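PDB 1X3L: glycerate 2-kinase from Pyrococcus horikoshii, which catalyses the ATP-dependent phosphorylation of D-glycerate to 2-phosphoglycerate, working with magnesium and also accepting other nucleotides or pyrophosphate as phosphate donor. Local coordinates for residues 7-12 against 282-287; 166-171 against 221-226; 191-196 against 203-208; 387-390 against 395-398. One frame throughout, in Å; residues are numbered along the deposited sequence.

Contact 1. Residues 7-12 against 282-287. With EDO (1,2-ethanediol), chain C.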
# COMPACT_ATOMS: atom_id res chain seq x y z
N ARG A 7 14.62 -3.06 -23.57
CA ARG A 7 14.50 -3.88 -22.36
C ARG A 7 15.27 -3.32 -21.17
O ARG A 7 14.79 -3.37 -20.04
CB ARG A 7 14.96 -5.31 -22.64
CG ARG A 7 14.87 -6.22 -21.42
CD ARG A 7 14.75 -7.67 -21.83
NE ARG A 7 13.61 -7.85 -22.72
CZ ARG A 7 12.71 -8.81 -22.61
NH1 ARG A 7 12.80 -9.71 -21.63
NH2 ARG A 7 11.70 -8.87 -23.47
N GLU A 8 16.48 -2.81 -21.41
CA GLU A 8 17.26 -2.22 -20.32
C GLU A 8 16.49 -1.01 -19.80
O GLU A 8 16.45 -0.77 -18.60
CB GLU A 8 18.65 -1.78 -20.80
CG GLU A 8 19.33 -0.79 -19.85
CD GLU A 8 20.80 -0.52 -20.19
OE1 GLU A 8 21.24 -0.86 -21.31
OE2 GLU A 8 21.52 0.04 -19.33
N ILE A 9 15.87 -0.26 -20.70
CA ILE A 9 15.10 0.91 -20.29
C ILE A 9 13.94 0.47 -19.41
O ILE A 9 13.73 1.00 -18.31
CB ILE A 9 14.55 1.68 -21.50
CG1 ILE A 9 15.71 2.31 -22.27
CG2 ILE A 9 13.56 2.75 -21.04
CD1 ILE A 9 15.32 2.94 -23.60
N GLY A 10 13.18 -0.52 -19.88
CA GLY A 10 12.06 -1.01 -19.11
C GLY A 10 12.45 -1.48 -17.72
O GLY A 10 11.82 -1.12 -16.73
N LEU A 11 13.50 -2.30 -17.63
CA LEU A 11 13.95 -2.81 -16.34
C LEU A 11 14.48 -1.68 -15.45
O LEU A 11 14.35 -1.73 -14.22
CB LEU A 11 15.00 -3.90 -16.54
CG LEU A 11 14.44 -5.17 -17.20
CD1 LEU A 11 15.56 -6.17 -17.47
CD2 LEU A 11 13.40 -5.78 -16.28
N ARG A 12 15.07 -0.66 -16.07
CA ARG A 12 15.58 0.49 -15.33
C ARG A 12 14.41 1.24 -14.67
O ARG A 12 14.50 1.67 -13.52
CB ARG A 12 16.33 1.42 -16.28
CG ARG A 12 16.95 2.63 -15.61
CD ARG A 12 17.77 3.47 -16.59
NE ARG A 12 18.22 4.72 -15.98
CZ ARG A 12 19.35 4.86 -15.29
NH1 ARG A 12 20.16 3.82 -15.12
NH2 ARG A 12 19.67 6.03 -14.76
N LEU A 282 15.59 10.01 -19.63
CA LEU A 282 16.13 9.17 -20.68
C LEU A 282 15.72 9.65 -22.08
O LEU A 282 16.04 9.02 -23.08
CB LEU A 282 15.69 7.72 -20.46
CG LEU A 282 16.19 7.12 -19.14
CD1 LEU A 282 15.50 5.80 -18.86
CD2 LEU A 282 17.71 6.95 -19.21
N GLY A 283 15.01 10.78 -22.14
CA GLY A 283 14.61 11.33 -23.42
C GLY A 283 13.22 11.01 -23.93
O GLY A 283 12.90 11.31 -25.08
N PHE A 284 12.38 10.40 -23.09
CA PHE A 284 11.02 10.05 -23.50
C PHE A 284 10.02 11.04 -22.93
O PHE A 284 10.27 11.68 -21.90
CB PHE A 284 10.61 8.67 -22.98
CG PHE A 284 11.39 7.51 -23.55
CD1 PHE A 284 10.86 6.74 -24.57
CD2 PHE A 284 12.64 7.17 -23.02
CE1 PHE A 284 11.56 5.62 -25.07
CE2 PHE A 284 13.34 6.06 -23.51
CZ PHE A 284 12.80 5.29 -24.53
N LYS A 285 8.88 11.16 -23.59
CA LYS A 285 7.80 11.97 -23.06
C LYS A 285 7.12 10.87 -22.24
O LYS A 285 7.05 9.72 -22.69
CB LYS A 285 6.87 12.46 -24.17
CG LYS A 285 7.41 13.66 -24.94
CD LYS A 285 7.59 14.86 -24.01
CE LYS A 285 8.14 16.07 -24.76
NZ LYS A 285 7.22 16.54 -25.85
N ALA A 286 6.66 11.18 -21.04
CA ALA A 286 6.03 10.16 -20.20
C ALA A 286 4.68 10.62 -19.69
O ALA A 286 4.52 11.79 -19.33
CB ALA A 286 6.95 9.82 -19.02
N TYR A 287 3.73 9.70 -19.63
CA TYR A 287 2.39 10.04 -19.17
C TYR A 287 1.83 9.00 -18.22
O TYR A 287 1.91 7.80 -18.49
CB TYR A 287 1.46 10.18 -20.37
CG TYR A 287 1.92 11.21 -21.36
CD1 TYR A 287 1.64 12.57 -21.17
CD2 TYR A 287 2.65 10.84 -22.49
CE1 TYR A 287 2.09 13.53 -22.08
CE2 TYR A 287 3.11 11.79 -23.40
CZ TYR A 287 2.83 13.13 -23.19
OH TYR A 287 3.27 14.06 -24.11
C1 EDO C . 17.17 -4.73 -13.88
O1 EDO C . 17.68 -3.39 -14.02
C2 EDO C . 16.29 -4.86 -12.62
O2 EDO C . 15.15 -3.97 -12.68
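Ile9, on the N-terminal helix 6-20, reaches across to Leu282 and Phe284, which lie on either side of Gly283 in the turn between helix 268-281 and strand 285-290. From CB the side chain forks. The CG2 branch lies anti to the backbone N and meets Leu282 CD1 at 4.2 Å, with Phe284 CE2 at a similar range. The other branch, through CG1, is turned beside the backbone N (chi1 -68°) and then runs extended, which carries CD1 to the edge of the Phe284 ring, near the ring plane and 3.6 Å from CZ. Ile9 and Phe284 meet head-on, and Ile432 of strand 427-435 touches both. Farther along the helix, the extended chain of Arg12 crosses the tip of Leu282, its CD 4.0 Å from Leu282 CD1, while its NE forms a salt bridge with Glu278 on helix 268-281. Gly283 closes that helix in a Schellman motif. An ethanediol, probably from the crystallisation liquor, donates to Leu11 O. Contact across the two segments is thus van der Waals, Ile9 with Phe284 inside and Arg12 CD and NE against the Leu282 methyls nearer the surface, where Glu278 probably balances the charge of the Arg12 guanidinium.

Contact 2. Residues 166-171 against 221-226. With EDO (1,2-ethanediol), chain F.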
# COMPACT_ATOMS: atom_id res chain seq x y z
N ILE A 166 -17.63 -2.37 8.82
CA ILE A 166 -16.88 -3.14 9.81
C ILE A 166 -15.84 -2.23 10.43
O ILE A 166 -15.53 -2.34 11.62
CB ILE A 166 -16.19 -4.36 9.16
CG1 ILE A 166 -17.25 -5.37 8.73
CG2 ILE A 166 -15.20 -4.98 10.13
CD1 ILE A 166 -16.69 -6.60 8.03
N ASN A 167 -15.30 -1.32 9.62
CA ASN A 167 -14.30 -0.36 10.07
C ASN A 167 -14.96 0.63 11.01
O ASN A 167 -14.35 1.10 11.97
CB ASN A 167 -13.71 0.40 8.88
CG ASN A 167 -12.93 -0.50 7.94
OD1 ASN A 167 -12.83 -1.71 8.16
ND2 ASN A 167 -12.39 0.09 6.87
N THR A 168 -16.22 0.95 10.73
CA THR A 168 -16.97 1.89 11.56
C THR A 168 -17.15 1.32 12.96
O THR A 168 -16.94 2.02 13.96
CB THR A 168 -18.35 2.17 10.96
OG1 THR A 168 -18.20 2.90 9.74
CG2 THR A 168 -19.21 2.97 11.94
N VAL A 169 -17.54 0.05 13.03
CA VAL A 169 -17.73 -0.60 14.31
C VAL A 169 -16.40 -0.75 15.03
O VAL A 169 -16.28 -0.38 16.19
CB VAL A 169 -18.39 -1.99 14.15
CG1 VAL A 169 -18.50 -2.68 15.50
CG2 VAL A 169 -19.77 -1.84 13.53
N ARG A 170 -15.38 -1.26 14.33
CA ARG A 170 -14.06 -1.45 14.94
C ARG A 170 -13.44 -0.14 15.42
O ARG A 170 -12.82 -0.10 16.49
CB ARG A 170 -13.11 -2.15 13.97
CG ARG A 170 -13.49 -3.60 13.63
CD ARG A 170 -12.41 -4.34 12.84
NE ARG A 170 -12.04 -3.65 11.60
CZ ARG A 170 -11.08 -2.74 11.51
NH1 ARG A 170 -10.37 -2.40 12.58
NH2 ARG A 170 -10.84 -2.15 10.35
N LYS A 171 -13.60 0.93 14.65
CA LYS A 171 -13.05 2.22 15.04
C LYS A 171 -13.69 2.73 16.34
O LYS A 171 -13.05 3.46 17.10
CB LYS A 171 -13.25 3.26 13.93
CG LYS A 171 -12.35 3.05 12.72
CD LYS A 171 -12.54 4.14 11.66
CE LYS A 171 -11.57 3.93 10.50
NZ LYS A 171 -11.54 5.08 9.56
N LYS A 221 -24.06 1.37 15.96
CA LYS A 221 -25.20 0.63 16.49
C LYS A 221 -26.14 0.22 15.36
O LYS A 221 -26.58 -0.93 15.30
CB LYS A 221 -25.96 1.48 17.52
CG LYS A 221 -27.07 0.71 18.24
CD LYS A 221 -27.74 1.55 19.32
CE LYS A 221 -28.83 0.77 20.04
NZ LYS A 221 -29.53 1.59 21.06
N ARG A 222 -26.44 1.16 14.47
CA ARG A 222 -27.32 0.89 13.33
C ARG A 222 -26.80 -0.33 12.57
O ARG A 222 -27.57 -1.22 12.20
CB ARG A 222 -27.34 2.08 12.38
CG ARG A 222 -28.05 3.31 12.92
CD ARG A 222 -27.72 4.53 12.06
NE ARG A 222 -28.51 5.70 12.43
CZ ARG A 222 -28.26 6.93 11.98
NH1 ARG A 222 -27.24 7.14 11.16
NH2 ARG A 222 -29.04 7.94 12.34
N ILE A 223 -25.50 -0.35 12.35
CA ILE A 223 -24.84 -1.44 11.62
C ILE A 223 -24.99 -2.78 12.32
O ILE A 223 -25.35 -3.78 11.68
CB ILE A 223 -23.34 -1.13 11.43
CG1 ILE A 223 -23.16 -0.01 10.40
CG2 ILE A 223 -22.60 -2.39 11.00
CD1 ILE A 223 -21.74 0.47 10.24
N LEU A 224 -24.72 -2.83 13.62
CA LEU A 224 -24.83 -4.07 14.36
C LEU A 224 -26.27 -4.59 14.35
O LEU A 224 -26.50 -5.79 14.27
CB LEU A 224 -24.36 -3.89 15.81
CG LEU A 224 -22.85 -3.68 15.98
CD1 LEU A 224 -22.52 -3.52 17.46
CD2 LEU A 224 -22.10 -4.86 15.39
N GLU A 225 -27.22 -3.67 14.42
CA GLU A 225 -28.63 -4.04 14.41
C GLU A 225 -29.05 -4.48 13.01
O GLU A 225 -29.74 -5.49 12.84
CB GLU A 225 -29.50 -2.86 14.86
CG GLU A 225 -29.33 -2.49 16.33
CD GLU A 225 -30.20 -1.32 16.75
OE1 GLU A 225 -30.04 -0.22 16.18
OE2 GLU A 225 -31.05 -1.50 17.65
N LEU A 226 -28.63 -3.72 12.00
CA LEU A 226 -28.96 -4.02 10.61
C LEU A 226 -28.61 -5.45 10.24
O LEU A 226 -29.29 -6.07 9.42
CB LEU A 226 -28.22 -3.06 9.68
CG LEU A 226 -28.45 -3.31 8.18
CD1 LEU A 226 -29.92 -3.08 7.85
CD2 LEU A 226 -27.56 -2.38 7.36
C1 EDO F . -31.69 -1.76 21.67
O1 EDO F . -31.63 -0.39 21.27
C2 EDO F . -30.95 -1.96 22.99
O2 EDO F . -31.01 -3.34 23.39
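Val169 and Thr168 of helix 163-171 face Ile223 and Leu224 of helix 217-226, and all four side chains are buried. Ile223 uses both of its branches. With CG1 anti to the carbonyl carbon (chi1 -71°) and the chain extended beyond it, CD1 is delivered to Thr168, 3.9 Å from CB and equally near CG2, while the shorter CG2 branch meets Val169 CG2 at 3.8 Å. Val169 and Ile223 lie alongside each other, pointing opposite ways. Val169 divides its methyls between two partners, since chi1 of 176° sets CG1 anti to the backbone N and near Leu224 CD2 at 4.2 Å, leaving CG2 for Ile223. Thr168 presents carbon to the interface because its OG1 is turned back to bond to His164 O, one turn earlier in its own helix. Beyond the interface, the fully extended Lys221 carries NZ to a salt bridge with Glu242 and donates to O1 of an ethanediol at 2.9 Å. A methionine in place of Lys221 would probably leave the Glu242 carboxylate without its charged mate and weaken this tie between helices 217-226 and 235-246. The axes of segments 166-171 and 221-226 come within 9.6 Å, their directions 123° apart. Leu156 of helix 146-158 and Ile241 of helix 235-246 also touch Leu224, so this is apolar helix-helix packing within a buried core among helices.

Contact 3. Residues 191-196 against 203-208. With SO4 (sulfate ion), chain B.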
# COMPACT_ATOMS: atom_id res chain seq x y z
N VAL A 191 2.98 12.41 10.68
CA VAL A 191 2.60 11.06 10.27
C VAL A 191 3.07 10.72 8.87
O VAL A 191 2.76 11.43 7.92
CB VAL A 191 1.07 10.89 10.34
CG1 VAL A 191 0.67 9.45 10.04
CG2 VAL A 191 0.56 11.31 11.72
N LEU A 192 3.85 9.64 8.76
CA LEU A 192 4.35 9.19 7.47
C LEU A 192 3.64 7.87 7.16
O LEU A 192 3.72 6.91 7.92
CB LEU A 192 5.87 8.99 7.52
CG LEU A 192 6.67 10.21 8.03
CD1 LEU A 192 8.16 9.93 7.90
CD2 LEU A 192 6.28 11.46 7.24
N ILE A 193 2.93 7.85 6.04
CA ILE A 193 2.15 6.67 5.66
C ILE A 193 2.54 6.06 4.31
O ILE A 193 2.88 6.77 3.37
CB ILE A 193 0.65 7.03 5.62
CG1 ILE A 193 0.25 7.72 6.92
CG2 ILE A 193 -0.19 5.77 5.40
CD1 ILE A 193 -1.13 8.36 6.89
N ILE A 194 2.47 4.73 4.25
CA ILE A 194 2.75 4.00 3.02
C ILE A 194 1.43 3.33 2.68
O ILE A 194 0.83 2.68 3.53
CB ILE A 194 3.84 2.92 3.22
CG1 ILE A 194 5.19 3.60 3.45
CG2 ILE A 194 3.91 2.01 1.97
CD1 ILE A 194 6.33 2.63 3.68
N SER A 195 0.97 3.50 1.45
CA SER A 195 -0.31 2.95 1.05
C SER A 195 -0.31 1.77 0.09
O SER A 195 0.26 1.86 -1.00
CB SER A 195 -1.17 4.05 0.43
OG SER A 195 -2.38 3.51 -0.04
N ASP A 196 -0.96 0.69 0.50
CA ASP A 196 -1.08 -0.50 -0.34
C ASP A 196 -2.55 -0.60 -0.76
O ASP A 196 -3.04 -1.67 -1.13
CB ASP A 196 -0.65 -1.76 0.41
CG ASP A 196 -1.49 -2.03 1.65
OD1 ASP A 196 -2.35 -1.19 2.00
OD2 ASP A 196 -1.29 -3.09 2.28
N GLU A 203 -8.34 6.60 5.49
CA GLU A 203 -9.27 6.11 6.51
C GLU A 203 -9.18 4.61 6.72
O GLU A 203 -9.44 4.12 7.82
CB GLU A 203 -10.71 6.48 6.14
CG GLU A 203 -11.12 7.89 6.53
CD GLU A 203 -12.56 8.21 6.14
OE1 GLU A 203 -13.43 7.32 6.26
OE2 GLU A 203 -12.82 9.36 5.73
N ALA A 204 -8.81 3.89 5.67
CA ALA A 204 -8.72 2.44 5.71
C ALA A 204 -7.39 1.89 6.21
O ALA A 204 -7.36 0.87 6.90
CB ALA A 204 -9.02 1.87 4.32
N ILE A 205 -6.29 2.57 5.87
CA ILE A 205 -4.96 2.11 6.27
C ILE A 205 -4.78 2.06 7.79
O ILE A 205 -4.80 3.09 8.47
CB ILE A 205 -3.86 2.98 5.64
CG1 ILE A 205 -3.99 2.94 4.11
CG2 ILE A 205 -2.49 2.49 6.07
CD1 ILE A 205 -2.98 3.80 3.38
N ALA A 206 -4.60 0.84 8.31
CA ALA A 206 -4.42 0.61 9.75
C ALA A 206 -5.62 1.13 10.53
O ALA A 206 -5.56 1.30 11.75
CB ALA A 206 -3.14 1.28 10.24
N SER A 207 -6.72 1.37 9.82
CA SER A 207 -7.95 1.87 10.42
C SER A 207 -7.86 3.35 10.81
O SER A 207 -8.50 3.78 11.77
CB SER A 207 -8.34 1.02 11.62
OG SER A 207 -8.71 -0.29 11.21
N GLY A 208 -7.06 4.09 10.05
CA GLY A 208 -6.90 5.52 10.26
C GLY A 208 -6.76 6.03 11.68
O GLY A 208 -7.60 6.80 12.15
S SO4 B . -4.46 -2.84 7.37
O1 SO4 B . -5.25 -1.60 7.40
O2 SO4 B . -5.29 -3.92 6.81
O3 SO4 B . -4.03 -3.21 8.73
O4 SO4 B . -3.26 -2.65 6.53
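Apolar contact dominates where Ile205 points at the end of strand 188-194. Its CG1 is anti to the carbonyl carbon (chi1 -59°) and the chain extends from there, driving CD1 against Ser195 until it lies 3.5 Å from CB, tighter than usual van der Waals contact, and 3.5 Å from Ser195 OG. The same methyl touches Ile193 CG2 at 4.0 Å, and the CG2 branch of Ile205 comes nearly as close to that atom, the two isoleucines meeting at a slant. Ile194 O also approaches the CD1 methyl of Ile205.

The hydrogen bonds of the polar groups go elsewhere. Ser195 OG bonds to Asp200 OD1 and to Val197 N, within the connection between the two segments, and Ser207 OG bonds to Ser134 OG and to Arg170 NH2. Gly208 N donates to Ile205 O, binding the loop to itself. Beside this turn sits a sulfate, probably from the crystallisation liquor: Ala206 N donates to its O1 at 2.7 Å with an N-H...O angle of 145°, and Gly132 N and Ser134 N also bond to the sulfate. An alanine in place of Ile205 would probably open a gap beside Ser195 and Ile193 and leave the backbone that presents Ala206 N less firmly held.

Strand 188-194 lies in the six-stranded parallel sheet, between strands 124-129 and 260-266, and the Ile194 side chain is about 9 Å from that of Lys58, which by similarity binds substrate. The chemistry thus divides in two: buried hydrocarbon probably helps steady the loop, while backbone N-H groups receive an anion, consistent with a place able to take a phosphate.

Contact 4. Residues 387-390 against 395-398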
# COMPACT_ATOMS: atom_id res chain seq x y z
N LYS A 387 5.61 -13.73 -31.88
CA LYS A 387 6.18 -14.68 -32.82
C LYS A 387 7.05 -15.74 -32.17
O LYS A 387 7.13 -16.87 -32.66
CB LYS A 387 6.94 -13.94 -33.93
CG LYS A 387 5.97 -13.23 -34.89
CD LYS A 387 6.66 -12.57 -36.08
CE LYS A 387 5.60 -11.95 -37.01
NZ LYS A 387 6.18 -11.25 -38.19
N LYS A 388 7.70 -15.40 -31.06
CA LYS A 388 8.53 -16.38 -30.37
C LYS A 388 7.61 -17.44 -29.76
O LYS A 388 7.95 -18.62 -29.74
CB LYS A 388 9.39 -15.70 -29.29
CG LYS A 388 10.54 -14.88 -29.87
CD LYS A 388 11.35 -14.15 -28.81
CE LYS A 388 12.44 -13.30 -29.45
NZ LYS A 388 13.19 -12.47 -28.45
N LEU A 389 6.45 -17.00 -29.29
CA LEU A 389 5.47 -17.91 -28.70
C LEU A 389 4.91 -18.83 -29.79
O LEU A 389 4.77 -20.04 -29.58
CB LEU A 389 4.33 -17.11 -28.06
CG LEU A 389 4.64 -16.32 -26.78
CD1 LEU A 389 3.52 -15.32 -26.49
CD2 LEU A 389 4.80 -17.29 -25.61
N ARG A 390 4.60 -18.26 -30.95
CA ARG A 390 4.06 -19.04 -32.06
C ARG A 390 5.10 -20.02 -32.60
O ARG A 390 4.75 -21.11 -33.06
CB ARG A 390 3.58 -18.10 -33.17
CG ARG A 390 2.42 -17.20 -32.74
CD ARG A 390 1.24 -18.03 -32.25
NE ARG A 390 0.61 -18.78 -33.33
CZ ARG A 390 -0.02 -19.94 -33.18
NH1 ARG A 390 -0.11 -20.50 -31.98
NH2 ARG A 390 -0.57 -20.54 -34.23
N ASP A 395 -0.40 -21.59 -28.22
CA ASP A 395 -1.64 -20.91 -28.55
C ASP A 395 -1.96 -19.97 -27.39
O ASP A 395 -2.47 -20.40 -26.35
CB ASP A 395 -2.77 -21.92 -28.76
CG ASP A 395 -4.10 -21.26 -29.02
OD1 ASP A 395 -4.13 -20.17 -29.62
OD2 ASP A 395 -5.13 -21.85 -28.63
N VAL A 396 -1.62 -18.70 -27.57
CA VAL A 396 -1.82 -17.69 -26.53
C VAL A 396 -3.25 -17.62 -25.99
O VAL A 396 -3.44 -17.60 -24.77
CB VAL A 396 -1.38 -16.30 -27.04
CG1 VAL A 396 -1.60 -15.25 -25.96
CG2 VAL A 396 0.08 -16.34 -27.43
N GLU A 397 -4.24 -17.56 -26.87
CA GLU A 397 -5.63 -17.48 -26.44
C GLU A 397 -5.99 -18.67 -25.54
O GLU A 397 -6.66 -18.50 -24.53
CB GLU A 397 -6.58 -17.46 -27.65
CG GLU A 397 -6.54 -16.19 -28.49
CD GLU A 397 -5.17 -15.91 -29.10
OE1 GLU A 397 -4.55 -16.85 -29.65
OE2 GLU A 397 -4.71 -14.75 -29.02
N LYS A 398 -5.53 -19.85 -25.91
CA LYS A 398 -5.80 -21.05 -25.13
C LYS A 398 -5.11 -20.98 -23.77
O LYS A 398 -5.69 -21.36 -22.75
CB LYS A 398 -5.33 -22.30 -25.87
CG LYS A 398 -5.67 -23.61 -25.17
CD LYS A 398 -5.09 -24.83 -25.91
CE LYS A 398 -3.55 -24.83 -25.87
NZ LYS A 398 -2.97 -26.01 -26.57
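Val396, Arg390 and Leu389 bury most of the surface where helix 385-391 meets the start of helix 396-401. In Val396, chi1 of 180° sets CG1 anti to the backbone N and leaves CG2 anti to the carbonyl carbon, facing Leu389, whose CD1 it touches at 3.7 Å. The two side chains cross at about a right angle, and Leu349 of helix 343-351 packs on both, so the pair belongs to a small core shared by three helices.

Arg390 lies at the exposed border of the contact. Its chain bends at chi2 and chi3, folding the guanidinium back over the connection between the helices, where NH1 lies 3.8 Å from Asp395 CA. Asp395 N stands at the guanidinium edge, in its plane. The polar partner of NH1 is the carbonyl oxygen of Ile394, the residue just before Asp395. The carboxylate of Asp395 stays apart, with OD1 4.7 Å from Arg390 NH1, too far for a salt bridge though the opposite charges probably attract. Asp395 is at the N-cap position of helix 396-401, but its capping bond from Lys398 N is weak and doubtful.

Aliphatic contact inside thus joins the two helices, while at the surface the arginine fastens the turn through a backbone carbonyl.

Contacts 2 and 3 form a continuous unit: their centres are 20 Å apart, and two probable hydrogen bonds join them, Lys171 NZ of 166-171 to Glu203 O of 203-208 at 2.9 Å and Arg170 NH2 to Ser207 OG at 3.0 Å. The helical packing of contact 2 thereby connects with the loop that binds the sulfate, and contact 3 is the one near Lys58. Contacts 1 and 4 lie in the other part of the molecule, their nearest atoms about 6 Å apart without touching. Contact 1 joins the N-terminal helix to the C-terminal half and encloses contacts 2 and 3 along the chain. Its centre is 47 Å from that of contact 2, on the opposite side of the chain's centre.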